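Local coordinates for VP2 (Primate bocaparvovirus 1, PDB 7L0Y), which self-assembles with other copies of the capsid proteins, sixty in all, into the T=1 icosahedral shell of human bocavirus 1, about 26 nm in diameter, at residues T72-N77 against G450-E455; D152-P155 against T161-L164; D206-V209 against S215-F218; W336-E341 against Y499-S504. All coordinates share one frame; numbering follows the deposited sequence.

Contact 1: residues T72-N77 against G450-E455; sequences TYFNFN and GQVSCE
F74 and V452 make the tighter half of this contact, where strand 71-74 of one sheet of the capsid jelly roll looks across the core at strand 446-462 of the other. The methyl CG1 of V452 comes obliquely to the ring, 3.3 Å from F74 CE1 and 3.5 Å from F74 CZ. V452 CG2 sits further back, 4.0 Å from F74 CE1. Both F74 and F76 carry CG beside the backbone N and anti to the carbonyl carbon (chi1 -67° for F74), which drops each ring from its backbone into the gap between the sheets.

Two residues along, the fit is looser. C454 CB lies 3.9 Å from F76 CE1, and the sulfur approaches the same ring at a slant, C454 SG being 4.8 Å from the F76 ring centroid. That is an oblique sulfur-aromatic contact. W162 also packs into this core, meeting the rings of both F74 and F76 edge-to-face, as F39 meets F74.

The other face of strand 446-462 is polar: Q451 and S453 point away from the phenylalanines, Q451 OE1 taking a hydrogen bond from N109 ND2, and the chain reaches partly exposed ground at E455. The backbones stay far apart, with F74 and V452 CA atoms 9.2 Å from each other, so only side chains bridge the gap. With methyl groups, rings and one thiol as the meeting parts, the two segments meet through apolar surface, with no polar bond between them.

Contact 2: residues D152-P155 against T161-L164; sequences DVMP and TWKL
W162 lies against the M154-P155 part of the loop that leads into its own strand, 161-169. The loop folds back onto this strand, which lies between jelly-roll strands E (132-137) and F (208-210) in sequence and pairs with strands 71-74 and 30-42, and it clasps the indole through CH-pi contacts, a Met-aromatic contact and one hydrogen bond.

The CH-pi contacts cover one face of the indole. M154 CA stands nearly over the centre of the six-membered ring, 3.5 Å from its centroid, while P155 CD sits nearer the rim of the five-membered ring, 3.8 Å from that centroid. W162 CG is anti to the backbone N (chi1 -171°), which extends the indole across to the loop and under these two residues. L164 CD1 lies over the opposite face, near the rim.

Apolar and sulfur contacts continue past the face. M154's extended side chain crosses that of W162 at about a right angle; M154 CB is 3.6 Å from W162 CH2, and the sulfur slants in, M154 SD being 4.6 Å from the centroid of the six-membered ring.

Among the polar ends, D152 OD2 probably bonds to Y73 OH, modelled rather too close, and T161 OG1 bonds to K431 NZ of a neighbouring subunit. Between the two segments, the indole N-H provides the polar link and fixes the rotation of the ring: W162 NE1 donates to D152 O at 3.3 Å, an N-H...O angle of 157°, with the oxygen in the indole plane but the nitrogen 41° out of the carbonyl plane.

Contact 3: residues D206-V209 against S215-F218; sequences DHQV and STEF
A single side-chain hydrogen bond, Q208 to T216, makes this a polar contact at the edge of the capsid jelly roll. Strand 208-210 pairs with strand 132-137, whereas strand 215-232 pairs with strand 95-118, and a short turn carries the chain from one to the other. Q208 and T216 therefore face each other between strands that are consecutive in sequence but not paired here, with their CA atoms 8.1 Å apart.

T216 OG1 is the donor and Q208 OE1 the acceptor, 2.5 Å apart. The hydroxyl approaches in the plane of the amide carbonyl, at a C=O...O angle of 152°. Q208 gets its oxygen there by stretching: CG lies beside the backbone N, and from there the chain is extended (chi2 177°), so the amide spans most of the gap by itself. T216 holds OG1 anti to its own backbone N (chi1 -173°), which turns the hydroxyl to Q208.

The other half of the amide is used as well. Q208 NE2 bonds to G3 O of a neighbouring subunit, so the glutamine links T216 of its own chain to the N-terminal part of another, and holding both ends should fix which way round the amide sits. The same neighbour also places S16 OG in a hydrogen bond to V209 O and stacks its W20 on H207. Residues S215 to E217 pair antiparallel with one of its strands. The arrangement is that of a jelly-roll corner where one sheet hands the chain to the other and the sheet runs on into the next subunit of the icosahedral shell.

Contact 4: residues W336-E341 against Y499-S504; sequences WYQTPE and YIQPTS
Both glutamines are folded at chi2, Q338 at -64° and Q501 at -59°, and each carries CG beside its backbone N, so their side chains curl up against each other where the two loops pass. The bends bring the aliphatic parts together first. Q338 CB lies 3.6 Å from Q501 CG and 3.7 Å from Q501 CB, while the two amide planes come out almost parallel, 4° apart, although the side chains themselves cross at a slant.

P502 packs on the same glutamine, Q338. Its ring meets the Q338 side chain at about a right angle, with P502 CG 3.8 Å from Q338 CD, and its carbonyl stands beside the same side chain, P502 O being 3.7 Å from Q338 CG. T339 OG1 adds a lighter contact, 3.7 Å from Q501 CG. Within its own segment Q501 NE2 makes a weak hydrogen bond to Y499 O, 3.3 Å away.

Two other subunits reach the same segments. R264 NH2 of one neighbouring copy bonds to T339 O, and W468 NE1 of another bonds to Y499 OH. Here the end of a short strand in the long GH loop, inserted between strands 215-232 and 424-429, rests on the C-terminal tail beyond strand 446-462, an arrangement of loops laid over a conserved barrel that is characteristic of parvovirus capsid proteins.

Contacts 1 and 3 join strands of the jelly roll, contact 2 sits on a strand added beside it, and contact 4 lies in the loops built over it. Contacts 1 and 2 touch, with centres 8 Å apart, because strands 71-74 and 161-169 are neighbours. Contact 3 lies about 13 Å from contact 1, centre to centre; contact 4 is 16 Å from contact 2 but 35 Å from contact 3. Along the chain, residues 72-77 and 450-455 bracket contacts 2 and 3, whereas contacts 1 and 4 interleave. Contact 1 thus joins the two sheets across the core, and contact 4 brings the C-terminal region to the GH loop, while contacts 2, 3 and 4 also meet neighbouring subunits through hydrogen bonds.

Contact 1: residues T72-N77 against G450-E455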
loop_
_atom_site.group_PDB
_atom_site.type_symbol
_atom_site.label_atom_id
_atom_site.label_comp_id
_atom_site.label_asym_id
_atom_site.label_seq_id
_atom_site.Cartn_x
_atom_site.Cartn_y
_atom_site.Cartn_z
ATOM N N THR A 72 31.826 -98.077 -11.663
ATOM C CA THR A 72 33.152 -97.754 -12.162
ATOM C C THR A 72 33.453 -96.312 -11.792
ATOM O O THR A 72 32.573 -95.568 -11.367
ATOM C CB THR A 72 33.279 -97.932 -13.681
ATOM O OG1 THR A 72 32.295 -97.139 -14.349
ATOM C CG2 THR A 72 33.112 -99.367 -14.083
ATOM N N TYR A 73 34.710 -95.921 -11.936
ATOM C CA TYR A 73 35.128 -94.616 -11.459
ATOM C C TYR A 73 36.182 -94.025 -12.379
ATOM O O TYR A 73 36.858 -94.730 -13.123
ATOM C CB TYR A 73 35.661 -94.705 -10.027
ATOM C CG TYR A 73 36.893 -95.553 -9.904
ATOM C CD1 TYR A 73 38.153 -94.983 -9.947
ATOM C CD2 TYR A 73 36.799 -96.924 -9.776
ATOM C CE1 TYR A 73 39.267 -95.747 -9.848
ATOM C CE2 TYR A 73 37.912 -97.696 -9.679
ATOM C CZ TYR A 73 39.144 -97.107 -9.715
ATOM O OH TYR A 73 40.267 -97.883 -9.613
ATOM N N PHE A 74 36.303 -92.705 -12.308
ATOM C CA PHE A 74 37.338 -91.944 -12.988
ATOM C C PHE A 74 38.521 -91.730 -12.059
ATOM O O PHE A 74 38.351 -91.342 -10.902
ATOM C CB PHE A 74 36.805 -90.592 -13.458
ATOM C CG PHE A 74 35.777 -90.688 -14.528
ATOM C CD1 PHE A 74 36.148 -90.745 -15.848
ATOM C CD2 PHE A 74 34.438 -90.727 -14.221
ATOM C CE1 PHE A 74 35.210 -90.861 -16.839
ATOM C CE2 PHE A 74 33.496 -90.825 -15.215
ATOM C CZ PHE A 74 33.883 -90.887 -16.526
ATOM N N ASN A 75 39.718 -91.986 -12.570
ATOM C CA ASN A 75 40.956 -91.742 -11.843
ATOM C C ASN A 75 41.813 -90.759 -12.626
ATOM O O ASN A 75 42.344 -91.097 -13.686
ATOM C CB ASN A 75 41.710 -93.040 -11.600
ATOM C CG ASN A 75 42.914 -92.844 -10.732
ATOM O OD1 ASN A 75 42.959 -91.931 -9.917
ATOM N ND2 ASN A 75 43.903 -93.699 -10.896
ATOM N N PHE A 76 41.953 -89.550 -12.101
ATOM C CA PHE A 76 42.758 -88.510 -12.723
ATOM C C PHE A 76 44.146 -88.375 -12.125
ATOM O O PHE A 76 44.862 -87.442 -12.482
ATOM C CB PHE A 76 42.029 -87.176 -12.653
ATOM C CG PHE A 76 40.778 -87.155 -13.443
ATOM C CD1 PHE A 76 40.807 -86.867 -14.787
ATOM C CD2 PHE A 76 39.575 -87.473 -12.854
ATOM C CE1 PHE A 76 39.653 -86.863 -15.517
ATOM C CE2 PHE A 76 38.427 -87.474 -13.581
ATOM C CZ PHE A 76 38.463 -87.169 -14.912
ATOM N N ASN A 77 44.548 -89.260 -11.217
ATOM C CA ASN A 77 45.715 -88.970 -10.395
ATOM C C ASN A 77 46.981 -89.495 -11.073
ATOM O O ASN A 77 47.403 -90.639 -10.902
ATOM C CB ASN A 77 45.511 -89.590 -9.024
ATOM C CG ASN A 77 46.544 -89.172 -8.035
ATOM O OD1 ASN A 77 47.091 -88.084 -8.118
ATOM N ND2 ASN A 77 46.814 -90.034 -7.079
ATOM N N GLY A 450 31.292 -91.707 -23.621
ATOM C CA GLY A 450 31.117 -90.281 -23.545
ATOM C C GLY A 450 32.460 -89.605 -23.535
ATOM O O GLY A 450 33.498 -90.246 -23.672
ATOM N N GLN A 451 32.430 -88.294 -23.356
ATOM C CA GLN A 451 33.640 -87.498 -23.268
ATOM C C GLN A 451 33.763 -86.943 -21.859
ATOM O O GLN A 451 32.792 -86.431 -21.304
ATOM C CB GLN A 451 33.634 -86.367 -24.301
ATOM C CG GLN A 451 33.574 -86.869 -25.729
ATOM C CD GLN A 451 33.637 -85.772 -26.774
ATOM O OE1 GLN A 451 33.430 -84.598 -26.486
ATOM N NE2 GLN A 451 33.893 -86.163 -28.013
ATOM N N VAL A 452 34.942 -87.091 -21.271
ATOM C CA VAL A 452 35.330 -86.364 -20.070
ATOM C C VAL A 452 36.365 -85.332 -20.457
ATOM O O VAL A 452 37.318 -85.639 -21.173
ATOM C CB VAL A 452 35.878 -87.287 -18.968
ATOM C CG1 VAL A 452 34.765 -87.949 -18.291
ATOM C CG2 VAL A 452 36.773 -88.341 -19.573
ATOM N N SER A 453 36.172 -84.114 -19.988
ATOM C CA SER A 453 37.168 -83.070 -20.104
ATOM C C SER A 453 37.595 -82.660 -18.707
ATOM O O SER A 453 36.752 -82.368 -17.857
ATOM C CB SER A 453 36.635 -81.876 -20.886
ATOM O OG SER A 453 35.578 -81.244 -20.202
ATOM N N CYS A 454 38.897 -82.669 -18.468
ATOM C CA CYS A 454 39.490 -82.165 -17.241
ATOM C C CYS A 454 40.212 -80.873 -17.571
ATOM O O CYS A 454 40.872 -80.776 -18.606
ATOM C CB CYS A 454 40.455 -83.187 -16.640
ATOM S SG CYS A 454 41.195 -82.724 -15.067
ATOM N N GLU A 455 40.063 -79.873 -16.717
ATOM C CA GLU A 455 40.765 -78.614 -16.891
ATOM C C GLU A 455 41.308 -78.158 -15.550
ATOM O O GLU A 455 40.539 -77.914 -14.619
ATOM C CB GLU A 455 39.840 -77.567 -17.494
ATOM C CG GLU A 455 40.494 -76.249 -17.780
ATOM C CD GLU A 455 39.563 -75.313 -18.504
ATOM O OE1 GLU A 455 38.430 -75.735 -18.806
ATOM O OE2 GLU A 455 39.950 -74.153 -18.761
#

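Contact 2: residues D152-P155 against T161-L164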
loop_
_atom_site.group_PDB
_atom_site.type_symbol
_atom_site.label_atom_id
_atom_site.label_comp_id
_atom_site.label_asym_id
_atom_site.label_seq_id
_atom_site.Cartn_x
_atom_site.Cartn_y
_atom_site.Cartn_z
ATOM N N ASP A 152 44.546 -97.650 -13.580
ATOM C CA ASP A 152 43.209 -97.202 -13.927
ATOM C C ASP A 152 43.179 -95.765 -14.421
ATOM O O ASP A 152 42.097 -95.217 -14.642
ATOM C CB ASP A 152 42.275 -97.378 -12.721
ATOM C CG ASP A 152 42.740 -96.613 -11.492
ATOM O OD1 ASP A 152 43.664 -95.784 -11.594
ATOM O OD2 ASP A 152 42.185 -96.853 -10.400
ATOM N N VAL A 153 44.338 -95.142 -14.578
ATOM C CA VAL A 153 44.435 -93.709 -14.805
ATOM C C VAL A 153 44.046 -93.355 -16.237
ATOM O O VAL A 153 44.045 -94.205 -17.133
ATOM C CB VAL A 153 45.860 -93.235 -14.471
ATOM C CG1 VAL A 153 46.834 -93.737 -15.523
ATOM C CG2 VAL A 153 45.920 -91.723 -14.267
ATOM N N MET A 154 43.695 -92.092 -16.438
ATOM C CA MET A 154 43.369 -91.552 -17.747
ATOM C C MET A 154 44.486 -91.845 -18.743
ATOM O O MET A 154 45.662 -91.854 -18.369
ATOM C CB MET A 154 43.137 -90.052 -17.591
ATOM C CG MET A 154 42.841 -89.238 -18.806
ATOM S SD MET A 154 42.226 -87.675 -18.178
ATOM C CE MET A 154 42.216 -86.630 -19.608
ATOM N N PRO A 155 44.162 -92.107 -20.011
ATOM C CA PRO A 155 45.207 -92.472 -20.968
ATOM C C PRO A 155 46.084 -91.276 -21.270
ATOM O O PRO A 155 45.636 -90.132 -21.251
ATOM C CB PRO A 155 44.416 -92.905 -22.208
ATOM C CG PRO A 155 43.037 -93.116 -21.730
ATOM C CD PRO A 155 42.856 -92.083 -20.677
ATOM N N THR A 161 41.138 -94.489 -26.049
ATOM C CA THR A 161 39.891 -94.643 -25.317
ATOM C C THR A 161 40.199 -95.082 -23.896
ATOM O O THR A 161 41.053 -95.925 -23.668
ATOM C CB THR A 161 38.952 -95.647 -26.010
ATOM O OG1 THR A 161 38.663 -95.173 -27.329
ATOM C CG2 THR A 161 37.646 -95.808 -25.245
ATOM N N TRP A 162 39.514 -94.453 -22.955
ATOM C CA TRP A 162 39.679 -94.713 -21.544
ATOM C C TRP A 162 38.613 -95.674 -21.038
ATOM O O TRP A 162 37.442 -95.335 -21.005
ATOM C CB TRP A 162 39.588 -93.381 -20.809
ATOM C CG TRP A 162 39.932 -93.406 -19.370
ATOM C CD1 TRP A 162 40.449 -94.441 -18.668
ATOM C CD2 TRP A 162 39.826 -92.315 -18.460
ATOM N NE1 TRP A 162 40.646 -94.075 -17.369
ATOM C CE2 TRP A 162 40.275 -92.769 -17.216
ATOM C CE3 TRP A 162 39.383 -90.997 -18.577
ATOM C CZ2 TRP A 162 40.295 -91.957 -16.093
ATOM C CZ3 TRP A 162 39.407 -90.193 -17.465
ATOM C CH2 TRP A 162 39.855 -90.676 -16.238
ATOM N N LYS A 163 39.026 -96.873 -20.643
ATOM C CA LYS A 163 38.098 -97.856 -20.114
ATOM C C LYS A 163 38.149 -97.758 -18.608
ATOM O O LYS A 163 39.199 -97.910 -18.010
ATOM C CB LYS A 163 38.507 -99.271 -20.504
ATOM C CG LYS A 163 38.946 -99.462 -21.941
ATOM C CD LYS A 163 39.079 -100.945 -22.242
ATOM C CE LYS A 163 39.547 -101.207 -23.665
ATOM N NZ LYS A 163 41.008 -100.976 -23.824
ATOM N N LEU A 164 37.006 -97.497 -17.995
ATOM C CA LEU A 164 36.917 -97.381 -16.550
ATOM C C LEU A 164 37.044 -98.722 -15.844
ATOM O O LEU A 164 36.626 -99.749 -16.358
ATOM C CB LEU A 164 35.619 -96.680 -16.161
ATOM C CG LEU A 164 35.673 -95.152 -16.221
ATOM C CD1 LEU A 164 36.781 -94.635 -17.127
ATOM C CD2 LEU A 164 34.325 -94.556 -16.577
#

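Contact 3: residues D206-V209 against S215-F218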
loop_
_atom_site.group_PDB
_atom_site.type_symbol
_atom_site.label_atom_id
_atom_site.label_comp_id
_atom_site.label_asym_id
_atom_site.label_seq_id
_atom_site.Cartn_x
_atom_site.Cartn_y
_atom_site.Cartn_z
ATOM N N ASP A 206 22.801 -89.488 -3.146
ATOM C CA ASP A 206 22.140 -88.903 -4.302
ATOM C C ASP A 206 23.046 -88.984 -5.520
ATOM O O ASP A 206 24.247 -88.729 -5.422
ATOM C CB ASP A 206 21.767 -87.446 -4.049
ATOM C CG ASP A 206 20.680 -87.287 -3.020
ATOM O OD1 ASP A 206 20.037 -88.282 -2.654
ATOM O OD2 ASP A 206 20.451 -86.148 -2.583
ATOM N N HIS A 207 22.472 -89.332 -6.660
ATOM C CA HIS A 207 23.207 -89.417 -7.908
ATOM C C HIS A 207 22.530 -88.532 -8.934
ATOM O O HIS A 207 21.323 -88.295 -8.871
ATOM C CB HIS A 207 23.246 -90.839 -8.447
ATOM C CG HIS A 207 23.677 -91.850 -7.439
ATOM N ND1 HIS A 207 23.410 -93.193 -7.581
ATOM C CD2 HIS A 207 24.329 -91.716 -6.264
ATOM C CE1 HIS A 207 23.883 -93.841 -6.535
ATOM N NE2 HIS A 207 24.449 -92.968 -5.723
ATOM N N GLN A 208 23.311 -88.037 -9.877
ATOM C CA GLN A 208 22.737 -87.465 -11.076
ATOM C C GLN A 208 22.573 -88.551 -12.118
ATOM O O GLN A 208 23.455 -89.388 -12.307
ATOM C CB GLN A 208 23.607 -86.340 -11.611
ATOM C CG GLN A 208 23.583 -85.132 -10.730
ATOM C CD GLN A 208 24.487 -84.042 -11.223
ATOM O OE1 GLN A 208 25.466 -84.302 -11.914
ATOM N NE2 GLN A 208 24.159 -82.807 -10.878
ATOM N N VAL A 209 21.417 -88.569 -12.762
ATOM C CA VAL A 209 21.149 -89.499 -13.844
ATOM C C VAL A 209 21.119 -88.699 -15.130
ATOM O O VAL A 209 20.393 -87.708 -15.236
ATOM C CB VAL A 209 19.842 -90.274 -13.625
ATOM C CG1 VAL A 209 19.592 -91.194 -14.792
ATOM C CG2 VAL A 209 19.921 -91.060 -12.338
ATOM N N SER A 215 24.427 -83.274 -19.748
ATOM C CA SER A 215 25.823 -83.315 -19.334
ATOM C C SER A 215 25.922 -82.929 -17.865
ATOM O O SER A 215 24.971 -82.422 -17.273
ATOM C CB SER A 215 26.696 -82.396 -20.192
ATOM O OG SER A 215 26.328 -81.043 -20.055
ATOM N N THR A 216 27.083 -83.187 -17.273
ATOM C CA THR A 216 27.332 -82.860 -15.877
ATOM C C THR A 216 28.735 -82.294 -15.720
ATOM O O THR A 216 29.615 -82.557 -16.538
ATOM C CB THR A 216 27.144 -84.089 -14.961
ATOM O OG1 THR A 216 27.235 -83.690 -13.589
ATOM C CG2 THR A 216 28.188 -85.158 -15.241
ATOM N N GLU A 217 28.936 -81.513 -14.667
ATOM C CA GLU A 217 30.181 -80.791 -14.465
ATOM C C GLU A 217 30.528 -80.720 -12.985
ATOM O O GLU A 217 29.665 -80.453 -12.151
ATOM C CB GLU A 217 30.072 -79.395 -15.052
ATOM C CG GLU A 217 31.325 -78.577 -14.968
ATOM C CD GLU A 217 31.149 -77.225 -15.614
ATOM O OE1 GLU A 217 30.051 -76.959 -16.146
ATOM O OE2 GLU A 217 32.096 -76.416 -15.569
ATOM N N PHE A 218 31.798 -80.947 -12.669
ATOM C CA PHE A 218 32.312 -80.889 -11.309
ATOM C C PHE A 218 33.452 -79.888 -11.238
ATOM O O PHE A 218 34.277 -79.813 -12.147
ATOM C CB PHE A 218 32.811 -82.256 -10.850
ATOM C CG PHE A 218 31.761 -83.308 -10.860
ATOM C CD1 PHE A 218 30.884 -83.434 -9.812
ATOM C CD2 PHE A 218 31.638 -84.163 -11.932
ATOM C CE1 PHE A 218 29.914 -84.391 -9.828
ATOM C CE2 PHE A 218 30.665 -85.123 -11.950
ATOM C CZ PHE A 218 29.804 -85.240 -10.894
#

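Contact 4: residues W336-E341 against Y499-S504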
loop_
_atom_site.group_PDB
_atom_site.type_symbol
_atom_site.label_atom_id
_atom_site.label_comp_id
_atom_site.label_asym_id
_atom_site.label_seq_id
_atom_site.Cartn_x
_atom_site.Cartn_y
_atom_site.Cartn_z
ATOM N N TRP A 336 58.675 -98.971 -11.788
ATOM C CA TRP A 336 57.341 -99.228 -12.307
ATOM C C TRP A 336 57.461 -99.654 -13.760
ATOM O O TRP A 336 58.547 -99.662 -14.334
ATOM C CB TRP A 336 56.446 -97.999 -12.165
ATOM C CG TRP A 336 56.936 -96.817 -12.917
ATOM C CD1 TRP A 336 56.569 -96.437 -14.164
ATOM C CD2 TRP A 336 57.902 -95.863 -12.475
ATOM N NE1 TRP A 336 57.236 -95.304 -14.529
ATOM C CE2 TRP A 336 58.063 -94.929 -13.506
ATOM C CE3 TRP A 336 58.639 -95.706 -11.302
ATOM C CZ2 TRP A 336 58.928 -93.853 -13.403
ATOM C CZ3 TRP A 336 59.498 -94.648 -11.203
ATOM C CH2 TRP A 336 59.637 -93.731 -12.243
ATOM N N TYR A 337 56.323 -100.001 -14.348
ATOM C CA TYR A 337 56.227 -100.252 -15.776
ATOM C C TYR A 337 55.495 -99.100 -16.440
ATOM O O TYR A 337 54.563 -98.537 -15.859
ATOM C CB TYR A 337 55.507 -101.565 -16.086
ATOM C CG TYR A 337 56.238 -102.798 -15.637
ATOM C CD1 TYR A 337 57.371 -103.221 -16.301
ATOM C CD2 TYR A 337 55.753 -103.583 -14.608
ATOM C CE1 TYR A 337 58.037 -104.344 -15.915
ATOM C CE2 TYR A 337 56.406 -104.726 -14.224
ATOM C CZ TYR A 337 57.552 -105.099 -14.880
ATOM O OH TYR A 337 58.222 -106.232 -14.503
ATOM N N GLN A 338 55.925 -98.748 -17.650
ATOM C CA GLN A 338 55.202 -97.761 -18.439
ATOM C C GLN A 338 53.903 -98.299 -18.999
ATOM O O GLN A 338 52.986 -97.519 -19.260
ATOM C CB GLN A 338 56.072 -97.257 -19.586
ATOM C CG GLN A 338 57.115 -96.262 -19.168
ATOM C CD GLN A 338 56.487 -95.001 -18.638
ATOM O OE1 GLN A 338 55.492 -94.523 -19.172
ATOM N NE2 GLN A 338 57.054 -94.459 -17.578
ATOM N N THR A 339 53.804 -99.603 -19.187
ATOM C CA THR A 339 52.692 -100.214 -19.887
ATOM C C THR A 339 52.122 -101.336 -19.038
ATOM O O THR A 339 52.866 -102.041 -18.355
ATOM C CB THR A 339 53.162 -100.749 -21.253
ATOM O OG1 THR A 339 53.614 -99.655 -22.060
ATOM C CG2 THR A 339 52.065 -101.474 -21.994
ATOM N N PRO A 340 50.799 -101.503 -19.036
ATOM C CA PRO A 340 50.218 -102.675 -18.367
ATOM C C PRO A 340 50.675 -103.990 -18.962
ATOM O O PRO A 340 50.473 -105.044 -18.348
ATOM C CB PRO A 340 48.711 -102.454 -18.534
ATOM C CG PRO A 340 48.587 -101.533 -19.687
ATOM C CD PRO A 340 49.758 -100.620 -19.584
ATOM N N GLU A 341 51.277 -103.961 -20.144
ATOM C CA GLU A 341 51.849 -105.146 -20.761
ATOM C C GLU A 341 53.315 -105.347 -20.410
ATOM O O GLU A 341 53.933 -106.283 -20.927
ATOM C CB GLU A 341 51.679 -105.068 -22.278
ATOM C CG GLU A 341 50.230 -105.124 -22.719
ATOM C CD GLU A 341 50.068 -104.941 -24.210
ATOM O OE1 GLU A 341 51.055 -104.561 -24.871
ATOM O OE2 GLU A 341 48.954 -105.182 -24.723
ATOM N N TYR A 499 52.679 -96.278 -29.172
ATOM C CA TYR A 499 53.309 -95.110 -28.595
ATOM C C TYR A 499 54.542 -95.529 -27.820
ATOM O O TYR A 499 54.463 -96.303 -26.865
ATOM C CB TYR A 499 52.310 -94.393 -27.706
ATOM C CG TYR A 499 52.789 -93.133 -27.063
ATOM C CD1 TYR A 499 53.092 -92.021 -27.827
ATOM C CD2 TYR A 499 52.825 -93.011 -25.692
ATOM C CE1 TYR A 499 53.485 -90.857 -27.245
ATOM C CE2 TYR A 499 53.213 -91.849 -25.104
ATOM C CZ TYR A 499 53.542 -90.771 -25.884
ATOM O OH TYR A 499 53.928 -89.601 -25.284
ATOM N N ILE A 500 55.690 -95.043 -28.260
ATOM C CA ILE A 500 56.966 -95.442 -27.688
ATOM C C ILE A 500 57.024 -94.882 -26.274
ATOM O O ILE A 500 56.625 -93.741 -26.033
ATOM C CB ILE A 500 58.135 -94.944 -28.551
ATOM C CG1 ILE A 500 57.921 -95.334 -30.014
ATOM C CG2 ILE A 500 59.454 -95.468 -28.041
ATOM C CD1 ILE A 500 57.718 -96.797 -30.236
ATOM N N GLN A 501 57.413 -95.708 -25.326
ATOM C CA GLN A 501 57.515 -95.242 -23.960
ATOM C C GLN A 501 58.933 -94.790 -23.646
ATOM O O GLN A 501 59.887 -95.209 -24.299
ATOM C CB GLN A 501 57.086 -96.340 -23.003
ATOM C CG GLN A 501 55.646 -96.749 -23.166
ATOM C CD GLN A 501 54.688 -95.602 -22.963
ATOM O OE1 GLN A 501 54.874 -94.770 -22.084
ATOM N NE2 GLN A 501 53.654 -95.551 -23.785
ATOM N N PRO A 502 59.098 -93.924 -22.646
ATOM C CA PRO A 502 60.442 -93.662 -22.117
ATOM C C PRO A 502 61.028 -94.924 -21.507
ATOM O O PRO A 502 60.351 -95.642 -20.772
ATOM C CB PRO A 502 60.203 -92.578 -21.061
ATOM C CG PRO A 502 58.773 -92.702 -20.711
ATOM C CD PRO A 502 58.083 -93.102 -21.972
ATOM N N THR A 503 62.273 -95.225 -21.865
ATOM C CA THR A 503 62.910 -96.423 -21.335
ATOM C C THR A 503 63.763 -96.116 -20.113
ATOM O O THR A 503 64.219 -97.034 -19.426
ATOM C CB THR A 503 63.746 -97.100 -22.418
ATOM O OG1 THR A 503 64.712 -96.178 -22.931
ATOM C CG2 THR A 503 62.863 -97.570 -23.538
ATOM N N SER A 504 63.983 -94.845 -19.813
ATOM C CA SER A 504 64.815 -94.478 -18.684
ATOM C C SER A 504 64.108 -93.448 -17.822
ATOM O O SER A 504 63.106 -92.849 -18.215
ATOM C CB SER A 504 66.176 -93.927 -19.126
ATOM O OG SER A 504 66.052 -92.683 -19.781
#